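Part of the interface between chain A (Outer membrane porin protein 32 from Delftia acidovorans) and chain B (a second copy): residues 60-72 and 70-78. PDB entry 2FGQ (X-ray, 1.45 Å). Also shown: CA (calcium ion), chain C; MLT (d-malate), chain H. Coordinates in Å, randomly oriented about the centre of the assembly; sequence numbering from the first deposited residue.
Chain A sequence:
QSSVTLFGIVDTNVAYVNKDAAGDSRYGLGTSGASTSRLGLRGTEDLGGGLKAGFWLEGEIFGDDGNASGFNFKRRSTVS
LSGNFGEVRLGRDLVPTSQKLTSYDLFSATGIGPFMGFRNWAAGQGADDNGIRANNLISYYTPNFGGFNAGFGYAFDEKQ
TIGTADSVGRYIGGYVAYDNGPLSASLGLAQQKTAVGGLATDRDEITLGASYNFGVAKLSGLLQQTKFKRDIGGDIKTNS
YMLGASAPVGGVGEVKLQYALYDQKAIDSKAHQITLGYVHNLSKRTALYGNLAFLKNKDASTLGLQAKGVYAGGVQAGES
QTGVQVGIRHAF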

# COMPACT_ATOMS: atom_id res chain seq x y z
N GLU A 60 6.98 2.99 6.55
CA GLU A 60 6.94 4.39 6.97
C GLU A 60 5.55 4.97 6.70
O GLU A 60 4.84 4.61 5.76
CB GLU A 60 7.96 5.21 6.19
CG GLU A 60 8.15 6.62 6.70
CD GLU A 60 9.39 7.35 6.21
OE1 GLU A 60 10.27 6.73 5.57
OE2 GLU A 60 9.50 8.57 6.57
N ILE A 61 5.17 5.87 7.61
CA ILE A 61 3.96 6.68 7.50
C ILE A 61 4.33 8.11 7.19
O ILE A 61 5.24 8.67 7.76
CB ILE A 61 3.14 6.58 8.82
CG1 ILE A 61 2.61 5.15 8.98
CG2 ILE A 61 2.05 7.64 8.91
CD1 ILE A 61 1.53 4.77 8.02
N PHE A 62 3.58 8.72 6.30
CA PHE A 62 3.70 10.11 5.92
C PHE A 62 2.38 10.82 6.18
O PHE A 62 1.50 10.86 5.31
CB PHE A 62 4.11 10.23 4.43
CG PHE A 62 5.37 9.50 4.07
CD1 PHE A 62 6.62 10.11 4.22
CD2 PHE A 62 5.32 8.21 3.64
CE1 PHE A 62 7.81 9.43 3.89
CE2 PHE A 62 6.47 7.52 3.33
CZ PHE A 62 7.73 8.12 3.46
N GLY A 63 2.21 11.32 7.40
CA GLY A 63 0.94 11.85 7.83
C GLY A 63 0.54 13.11 7.11
O GLY A 63 -0.64 13.40 7.00
N ASP A 64 1.49 13.85 6.56
CA ASP A 64 1.15 15.08 5.85
C ASP A 64 0.44 14.87 4.51
O ASP A 64 -0.29 15.74 4.06
CB ASP A 64 2.35 16.02 5.70
CG ASP A 64 3.52 15.40 4.94
OD1 ASP A 64 3.68 14.15 4.85
OD2 ASP A 64 4.31 16.19 4.34
N ASP A 65 0.64 13.70 3.89
CA ASP A 65 0.01 13.39 2.62
C ASP A 65 -0.68 12.05 2.52
O ASP A 65 -1.06 11.64 1.44
CB ASP A 65 0.94 13.66 1.44
CG ASP A 65 2.00 12.61 1.25
OD1 ASP A 65 1.98 11.53 1.88
OD2 ASP A 65 2.88 12.79 0.39
N GLY A 66 -0.92 11.42 3.67
CA GLY A 66 -1.64 10.15 3.67
C GLY A 66 -0.97 9.05 2.91
O GLY A 66 -1.64 8.23 2.32
N ASN A 67 0.36 9.04 2.93
CA ASN A 67 1.11 8.03 2.17
C ASN A 67 0.67 8.05 0.70
O ASN A 67 0.38 7.02 0.09
CB ASN A 67 0.98 6.63 2.76
CG ASN A 67 1.87 6.39 3.94
OD1 ASN A 67 1.65 6.97 5.00
ND2 ASN A 67 2.91 5.55 3.75
N ALA A 68 0.67 9.23 0.12
CA ALA A 68 0.18 9.43 -1.25
C ALA A 68 0.88 8.54 -2.28
O ALA A 68 0.24 8.09 -3.25
CB ALA A 68 0.31 10.88 -1.65
N SER A 69 2.14 8.22 -2.05
CA SER A 69 2.84 7.37 -3.03
C SER A 69 2.71 5.86 -2.74
O SER A 69 3.29 5.04 -3.47
CB SER A 69 4.30 7.77 -3.19
OG SER A 69 4.98 7.52 -2.02
N GLY A 70 1.94 5.51 -1.73
CA GLY A 70 1.52 4.15 -1.48
C GLY A 70 2.30 3.55 -0.35
O GLY A 70 3.53 3.64 -0.36
N PHE A 71 1.62 2.85 0.55
CA PHE A 71 2.17 2.18 1.73
C PHE A 71 2.92 0.92 1.32
O PHE A 71 2.50 0.21 0.41
CB PHE A 71 1.03 1.86 2.71
CG PHE A 71 1.50 1.29 4.01
CD1 PHE A 71 2.20 2.07 4.89
CD2 PHE A 71 1.30 -0.03 4.30
CE1 PHE A 71 2.71 1.52 6.06
CE2 PHE A 71 1.77 -0.57 5.45
CZ PHE A 71 2.48 0.20 6.33
N ASN A 72 4.04 0.67 1.98
CA ASN A 72 4.83 -0.52 1.75
C ASN A 72 5.44 -0.98 3.08
O ASN A 72 5.11 -0.43 4.14
CB ASN A 72 5.92 -0.19 0.72
CG ASN A 72 6.77 0.97 1.16
OD1 ASN A 72 7.30 0.95 2.26
ND2 ASN A 72 6.87 2.00 0.31
CA CA C . 4.33 18.49 3.66
C1 MLT H . -15.67 10.59 1.99
O1 MLT H . -16.31 9.49 1.56
O2 MLT H . -15.48 10.82 3.25
C2 MLT H . -15.19 11.66 1.08
O3 MLT H . -14.68 11.11 -0.11
C3 MLT H . -16.31 12.66 0.88
C4 MLT H . -16.87 12.96 2.26
O4 MLT H . -16.99 12.05 3.20
O5 MLT H . -17.25 14.13 2.58
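Chain B (70-78) GFNFKRRST

How does the chain B stretch run along chain A? Residues 70-75 of chain B are loop or turn, and a strand begins at Arg B76 and continues beyond Thr B78. The register is antiparallel: Gly A63 lies nearest Ser B77, with 4.9 Å between their CA atoms, Gly A66 nearest Lys B74 at 4.2 Å CA to CA, and Gly A70 nearest Asn B72 at 4.8 Å CA to CA. Chain A is irregular over most of this span, with a type I beta turn from Asn A67 to Gly A70 that is closed by Gly A70 N to Asn A67 O at 2.8 Å. Together the two stretches bury 502 Å², both sides summed.

Which hydrogen bonds hold the two backbones in place? Phe A71 N donates to Phe B71 O at 3.1 Å and nearly straight, 166°, while Phe B73 N donates to Gly A66 O at 2.9 Å with a more bent angle of 137°. Farther along, the side chain of Ser B77 points toward chain A, and its OG donates to Gly A63 O at 2.8 Å. The close approach in the middle depends on Gly A66 having no side chain: a CB there would lie 2.4 Å from Phe B73 O and 2.9 Å from Lys B74 CA, both clashes. Its positive phi of 61° also favours glycine. Instead, Gly A66 CA comes within 3.1 Å of Ser B77 OG.

What packs in the apolar part of the contact? Phe B73 is the centre of it, giving up 83 Å² to chain A. Its ring presents an edge to the face of Phe A71, with centroids 5.6 Å apart and planes at 62°; Phe B73 CE2 is 3.9 Å from Phe A71 CD1. The same CE2 of Phe B73 meets CD1 of Ile A61 at 3.6 Å, so one corner of the ring touches both apolar neighbours. Asn A67 OD1 lies at the ring edge, 4.0 Å from Phe B73 CD2. That asparagine is held within its own chain, its ND2 donating to Glu A60 O at 2.9 Å and its OD1 accepting from Phe A62 N at 2.9 Å.

How do Asn B72 and Lys B74 meet the turn? Asn B72 sets its CB 3.3 Å from Asn A67 O, and its OD1 accepts a hydrogen bond from Lys B74 N at 3.0 Å, which braces this bend of chain B. The aliphatic part of Lys B74 passes beside Ala A68, with Lys B74 CG 4.1 Å from Ala A68 CA. Two waters then join both side chains to one carbonyl: water 1 accepts from Asn B72 ND2 at 2.9 Å and donates to Ala A68 O at 3.0 Å, and water 2 accepts from Lys B74 NZ at 2.8 Å and donates to Ala A68 O at 2.9 Å.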

# COMPACT_ATOMS: atom_id res chain seq x y z
N GLY B 70 -2.64 0.44 -5.48
CA GLY B 70 -1.88 0.42 -4.25
C GLY B 70 -2.62 1.12 -3.14
O GLY B 70 -3.09 2.24 -3.36
N PHE B 71 -2.63 0.53 -1.96
CA PHE B 71 -3.30 1.01 -0.75
C PHE B 71 -2.51 2.18 -0.16
O PHE B 71 -1.28 2.18 -0.18
CB PHE B 71 -3.43 -0.14 0.25
CG PHE B 71 -4.21 0.23 1.48
CD1 PHE B 71 -5.55 0.48 1.39
CD2 PHE B 71 -3.58 0.40 2.68
CE1 PHE B 71 -6.27 0.90 2.51
CE2 PHE B 71 -4.27 0.79 3.79
CZ PHE B 71 -5.61 1.04 3.71
N ASN B 72 -3.24 3.18 0.33
CA ASN B 72 -2.64 4.33 0.98
C ASN B 72 -3.56 4.78 2.13
O ASN B 72 -4.54 4.11 2.45
CB ASN B 72 -2.46 5.43 -0.06
CG ASN B 72 -3.75 5.78 -0.74
OD1 ASN B 72 -4.73 6.08 -0.06
ND2 ASN B 72 -3.77 5.72 -2.08
N PHE B 73 -3.19 5.88 2.77
CA PHE B 73 -3.96 6.46 3.87
C PHE B 73 -4.48 7.85 3.46
O PHE B 73 -4.51 8.78 4.26
CB PHE B 73 -3.17 6.47 5.17
CG PHE B 73 -2.84 5.10 5.67
CD1 PHE B 73 -3.85 4.23 6.05
CD2 PHE B 73 -1.53 4.66 5.73
CE1 PHE B 73 -3.56 2.96 6.48
CE2 PHE B 73 -1.24 3.36 6.17
CZ PHE B 73 -2.26 2.54 6.56
N LYS B 74 -4.90 7.99 2.20
CA LYS B 74 -5.30 9.31 1.70
C LYS B 74 -6.61 9.82 2.25
O LYS B 74 -6.88 11.01 2.11
CB LYS B 74 -5.26 9.41 0.18
CG LYS B 74 -3.86 9.48 -0.42
CD LYS B 74 -3.92 9.46 -1.94
CE LYS B 74 -4.41 10.71 -2.55
NZ LYS B 74 -4.33 10.55 -4.05
N ARG B 75 -7.44 8.98 2.86
CA ARG B 75 -8.72 9.48 3.40
C ARG B 75 -8.44 10.30 4.65
O ARG B 75 -9.06 11.33 4.88
CB ARG B 75 -9.74 8.36 3.66
CG ARG B 75 -10.27 7.80 2.34
CD ARG B 75 -11.25 6.69 2.50
NE ARG B 75 -12.33 7.04 3.42
CZ ARG B 75 -13.36 7.82 3.11
NH1 ARG B 75 -13.51 8.27 1.87
NH2 ARG B 75 -14.27 8.12 4.04
N ARG B 76 -7.52 9.85 5.52
CA ARG B 76 -7.19 10.61 6.73
C ARG B 76 -5.91 10.01 7.31
O ARG B 76 -5.76 8.76 7.38
CB ARG B 76 -8.28 10.44 7.78
CG ARG B 76 -8.05 11.23 9.08
CD ARG B 76 -9.28 11.35 9.90
NE ARG B 76 -8.96 11.84 11.25
CZ ARG B 76 -9.85 11.98 12.21
NH1 ARG B 76 -11.14 11.76 11.96
NH2 ARG B 76 -9.47 12.36 13.42
N SER B 77 -4.97 10.86 7.71
CA SER B 77 -3.75 10.38 8.34
C SER B 77 -3.32 11.40 9.36
O SER B 77 -2.35 12.13 9.15
CB SER B 77 -2.64 10.13 7.32
OG SER B 77 -2.31 11.26 6.54
N THR B 78 -4.05 11.46 10.47
CA THR B 78 -3.87 12.53 11.45
C THR B 78 -3.35 12.04 12.78
O THR B 78 -3.45 10.88 13.16
CB THR B 78 -5.22 13.26 11.72
OG1 THR B 78 -6.24 12.28 12.05
CG2 THR B 78 -5.69 14.00 10.48
O HOH W 1 -1.30 5.50 -3.49
O HOH W 2 -1.58 9.99 -4.45
O HOH W 3 4.29 17.26 1.53